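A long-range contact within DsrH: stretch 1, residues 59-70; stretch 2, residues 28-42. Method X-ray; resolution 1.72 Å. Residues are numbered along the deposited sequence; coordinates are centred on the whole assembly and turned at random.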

# COMPACT_ATOMS: atom_id res chain seq x y z
N LEU C 59 17.61 -19.50 1.14
CA LEU C 59 17.25 -18.08 1.12
C LEU C 59 18.14 -17.28 0.17
O LEU C 59 19.36 -17.50 0.11
CB LEU C 59 17.37 -17.48 2.53
CG LEU C 59 16.61 -18.16 3.67
CD1 LEU C 59 16.80 -17.34 4.94
CD2 LEU C 59 15.13 -18.28 3.33
N TYR C 60 17.52 -16.36 -0.56
CA TYR C 60 18.22 -15.50 -1.51
C TYR C 60 17.79 -14.07 -1.29
O TYR C 60 16.68 -13.82 -0.82
CB TYR C 60 17.87 -15.89 -2.95
CG TYR C 60 18.18 -17.32 -3.30
CD1 TYR C 60 17.33 -18.36 -2.90
CD2 TYR C 60 19.34 -17.65 -4.00
CE1 TYR C 60 17.63 -19.68 -3.21
CE2 TYR C 60 19.65 -18.97 -4.31
CZ TYR C 60 18.79 -19.98 -3.91
OH TYR C 60 19.11 -21.29 -4.19
N VAL C 61 18.67 -13.13 -1.62
CA VAL C 61 18.35 -11.72 -1.47
C VAL C 61 18.79 -11.02 -2.75
O VAL C 61 19.83 -11.35 -3.31
CB VAL C 61 19.08 -11.11 -0.24
CG1 VAL C 61 20.59 -11.20 -0.41
CG2 VAL C 61 18.66 -9.67 -0.05
N LEU C 62 17.99 -10.07 -3.23
CA LEU C 62 18.31 -9.37 -4.47
C LEU C 62 19.35 -8.28 -4.24
O LEU C 62 19.08 -7.26 -3.60
CB LEU C 62 17.04 -8.79 -5.09
CG LEU C 62 17.17 -8.24 -6.52
CD1 LEU C 62 17.56 -9.35 -7.49
CD2 LEU C 62 15.84 -7.63 -6.92
N GLY C 63 20.55 -8.50 -4.77
CA GLY C 63 21.65 -7.56 -4.62
C GLY C 63 21.35 -6.13 -5.01
O GLY C 63 21.75 -5.21 -4.29
N PRO C 64 20.68 -5.90 -6.15
CA PRO C 64 20.36 -4.53 -6.57
C PRO C 64 19.56 -3.76 -5.52
O PRO C 64 19.83 -2.58 -5.27
CB PRO C 64 19.58 -4.75 -7.86
CG PRO C 64 20.26 -5.96 -8.44
CD PRO C 64 20.38 -6.86 -7.22
N ASP C 65 18.58 -4.42 -4.90
CA ASP C 65 17.79 -3.76 -3.87
C ASP C 65 18.62 -3.57 -2.59
O ASP C 65 18.48 -2.56 -1.90
CB ASP C 65 16.50 -4.54 -3.58
CG ASP C 65 15.39 -4.23 -4.58
OD1 ASP C 65 15.17 -3.02 -4.85
OD2 ASP C 65 14.73 -5.16 -5.08
N LEU C 66 19.48 -4.53 -2.30
CA LEU C 66 20.35 -4.44 -1.13
C LEU C 66 21.23 -3.20 -1.25
O LEU C 66 21.30 -2.38 -0.33
CB LEU C 66 21.25 -5.67 -1.02
CG LEU C 66 20.91 -6.81 -0.07
CD1 LEU C 66 21.87 -7.96 -0.34
CD2 LEU C 66 21.01 -6.34 1.38
N LYS C 67 21.90 -3.09 -2.38
CA LYS C 67 22.81 -1.97 -2.64
C LYS C 67 22.10 -0.63 -2.67
O LYS C 67 22.61 0.37 -2.18
CB LYS C 67 23.54 -2.16 -3.97
CG LYS C 67 24.20 -3.51 -4.19
CD LYS C 67 24.73 -3.59 -5.62
CE LYS C 67 24.91 -5.02 -6.11
NZ LYS C 67 25.89 -5.81 -5.31
N ALA C 68 20.91 -0.60 -3.26
CA ALA C 68 20.15 0.63 -3.36
C ALA C 68 19.80 1.17 -1.97
O ALA C 68 19.70 2.38 -1.77
CB ALA C 68 18.88 0.39 -4.15
N ARG C 69 19.64 0.26 -1.02
CA ARG C 69 19.29 0.67 0.33
C ARG C 69 20.48 0.90 1.25
O ARG C 69 20.31 1.17 2.44
CB ARG C 69 18.29 -0.34 0.90
CG ARG C 69 16.93 -0.22 0.20
CD ARG C 69 16.05 -1.42 0.43
NE ARG C 69 14.74 -1.27 -0.20
CZ ARG C 69 14.51 -1.36 -1.51
NH1 ARG C 69 15.51 -1.59 -2.35
NH2 ARG C 69 13.28 -1.23 -1.97
N GLY C 70 21.68 0.83 0.68
CA GLY C 70 22.89 1.10 1.44
C GLY C 70 23.65 -0.05 2.06
O GLY C 70 24.49 0.17 2.94
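Stretch 2 (28-42) ASVLLFEDGIYAALA

Stretch 2 lies beside stretch 1 as a parallel strand first and as a compact, turning segment afterwards. Strand 29-32 runs in the same direction as strand 59-62, with the axes 4.5 Å apart at closest approach and a signed crossing angle of -22°. Leu-59 pairs with Val-30, Tyr-60 with Leu-31 and Val-61 with Leu-32, at CA-CA separations of 4.9, 4.7 and 4.6 Å.

At Leu-59, CD2 meets CB of Val-30 at 3.7 Å, both side chains on the same sheet face. Tyr-60 turns to the other face with Leu-31, whose CD1 lies 3.7 Å from Tyr-60 CB. Its backbone bonds on both sides of its own partner, as parallel pairing demands: Tyr-60 N donates to Val-30 O at 2.8 Å, and Tyr-60 O accepts from Leu-32 N at 2.9 Å. At the far end of the ring, a water joins Tyr-60 OH (2.5 Å) to Ser-29 OG (2.8 Å).

Val-61 returns to the face of Leu-59, Val-30 and Leu-32. Its CG2 packs 3.3 Å from CG1 of Ile-37 and 3.8 Å from CB of Ala-40, so one methyl reaches past the strand to the segment that follows it. The ladder closes with Leu-62 N donating to Leu-32 O at 2.9 Å.

Leu-62 is also the N-cap residue of helix 63-68, and here stretch 1 changes from strand to helix. Its CD2 contacts CB of Phe-33 at 3.7 Å. Beyond it, stretch 2 passes through a 3-10 segment at 35-36 and then takes helical phi/psi at 37-40 without the regular bonds.

Gly-63 and Pro-64 make no contact, but Asp-65 points toward stretch 2 and receives its backbone: Glu-34 N donates to Asp-65 OD2 at 2.7 Å, so a carboxylate continues the pairing where strand geometry has ended. Asp-65 CB also touches Ile-37 CD1 at 3.6 Å. At the next residue, Leu-66 CD2 lies 3.7 Å from both Ile-37 CG2 and Leu-41 CD2. Lys-67 points away and Ala-68 is out of reach.

Arg-69, just past the helix, fastens the end. NE and NH2 both donate to Asp-35 OD2, at 3.1 and 3.0 Å, forming a salt bridge, while NH1 holds Asp-65 OD1 at 2.9 Å. One guanidinium thus links the two acids, each from a different stretch. A second water accepts from Tyr-38 OH at 2.7 Å and donates to Arg-69 O at 2.9 Å.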

# COMPACT_ATOMS: atom_id res chain seq x y z
N ALA C 28 12.20 -25.66 -0.20
CA ALA C 28 11.68 -24.50 -0.92
C ALA C 28 12.70 -23.36 -0.90
O ALA C 28 13.64 -23.36 -0.10
CB ALA C 28 10.37 -24.04 -0.29
N SER C 29 12.51 -22.40 -1.79
CA SER C 29 13.40 -21.26 -1.86
C SER C 29 12.61 -19.99 -1.56
O SER C 29 11.42 -19.91 -1.84
CB SER C 29 14.03 -21.15 -3.25
OG SER C 29 14.87 -22.26 -3.50
N VAL C 30 13.29 -19.01 -0.97
CA VAL C 30 12.67 -17.75 -0.64
C VAL C 30 13.57 -16.63 -1.14
O VAL C 30 14.78 -16.62 -0.88
CB VAL C 30 12.48 -17.59 0.89
CG1 VAL C 30 11.84 -16.25 1.19
CG2 VAL C 30 11.62 -18.71 1.44
N LEU C 31 12.99 -15.69 -1.89
CA LEU C 31 13.74 -14.56 -2.40
C LEU C 31 13.22 -13.28 -1.79
O LEU C 31 12.02 -12.99 -1.84
CB LEU C 31 13.62 -14.45 -3.93
CG LEU C 31 14.25 -13.16 -4.47
CD1 LEU C 31 15.77 -13.21 -4.32
CD2 LEU C 31 13.87 -12.97 -5.93
N LEU C 32 14.14 -12.52 -1.22
CA LEU C 32 13.82 -11.25 -0.60
C LEU C 32 14.21 -10.16 -1.59
O LEU C 32 15.36 -10.09 -2.02
CB LEU C 32 14.62 -11.09 0.68
CG LEU C 32 14.46 -12.21 1.71
CD1 LEU C 32 15.50 -12.04 2.83
CD2 LEU C 32 13.04 -12.17 2.28
N PHE C 33 13.26 -9.31 -1.97
CA PHE C 33 13.59 -8.22 -2.87
C PHE C 33 12.81 -6.98 -2.45
O PHE C 33 11.94 -7.06 -1.59
CB PHE C 33 13.37 -8.62 -4.35
CG PHE C 33 11.93 -8.76 -4.77
CD1 PHE C 33 11.10 -9.71 -4.18
CD2 PHE C 33 11.42 -7.99 -5.81
CE1 PHE C 33 9.79 -9.89 -4.62
CE2 PHE C 33 10.12 -8.16 -6.26
CZ PHE C 33 9.30 -9.11 -5.66
N GLU C 34 13.14 -5.83 -3.04
CA GLU C 34 12.51 -4.58 -2.65
C GLU C 34 12.77 -4.40 -1.15
O GLU C 34 13.88 -4.63 -0.68
CB GLU C 34 11.01 -4.60 -2.97
CG GLU C 34 10.72 -4.52 -4.46
CD GLU C 34 9.24 -4.43 -4.79
OE1 GLU C 34 8.46 -4.01 -3.91
OE2 GLU C 34 8.87 -4.77 -5.93
N ASP C 35 11.75 -4.00 -0.40
CA ASP C 35 11.90 -3.78 1.04
C ASP C 35 12.10 -5.08 1.84
O ASP C 35 12.44 -5.03 3.03
CB ASP C 35 10.70 -3.00 1.58
CG ASP C 35 10.71 -1.54 1.14
OD1 ASP C 35 9.70 -0.85 1.41
OD2 ASP C 35 11.71 -1.08 0.55
N GLY C 36 11.88 -6.22 1.20
CA GLY C 36 12.06 -7.49 1.90
C GLY C 36 13.53 -7.71 2.24
O GLY C 36 13.86 -8.51 3.12
N ILE C 37 14.40 -6.99 1.54
CA ILE C 37 15.86 -7.06 1.71
C ILE C 37 16.34 -6.86 3.15
O ILE C 37 17.32 -7.46 3.58
CB ILE C 37 16.55 -6.00 0.80
CG1 ILE C 37 17.21 -6.69 -0.38
CG2 ILE C 37 17.53 -5.13 1.60
CD1 ILE C 37 16.23 -7.32 -1.31
N TYR C 38 15.64 -6.01 3.89
CA TYR C 38 16.03 -5.72 5.26
C TYR C 38 16.07 -6.96 6.16
O TYR C 38 16.83 -7.01 7.12
CB TYR C 38 15.11 -4.65 5.84
CG TYR C 38 15.22 -3.33 5.11
CD1 TYR C 38 14.12 -2.80 4.43
CD2 TYR C 38 16.41 -2.61 5.12
CE1 TYR C 38 14.22 -1.58 3.77
CE2 TYR C 38 16.51 -1.38 4.46
CZ TYR C 38 15.41 -0.87 3.79
OH TYR C 38 15.48 0.35 3.15
N ALA C 39 15.25 -7.95 5.83
CA ALA C 39 15.21 -9.18 6.62
C ALA C 39 16.50 -9.98 6.48
O ALA C 39 16.81 -10.80 7.34
CB ALA C 39 14.02 -10.03 6.19
N ALA C 40 17.26 -9.74 5.42
CA ALA C 40 18.50 -10.48 5.19
C ALA C 40 19.71 -9.91 5.91
O ALA C 40 20.79 -10.51 5.90
CB ALA C 40 18.78 -10.56 3.69
N LEU C 41 19.54 -8.76 6.56
CA LEU C 41 20.64 -8.11 7.25
C LEU C 41 20.97 -8.67 8.64
O LEU C 41 20.09 -8.90 9.46
CB LEU C 41 20.34 -6.61 7.36
CG LEU C 41 20.06 -5.94 6.02
CD1 LEU C 41 19.78 -4.47 6.24
CD2 LEU C 41 21.24 -6.13 5.07
N ALA C 42 22.26 -8.89 8.88
CA ALA C 42 22.69 -9.41 10.17
C ALA C 42 22.45 -8.36 11.25
O ALA C 42 22.52 -7.16 10.98
CB ALA C 42 24.17 -9.77 10.11
O HOH W 1 17.26 -22.85 -4.93
O HOH W 2 17.74 1.85 3.55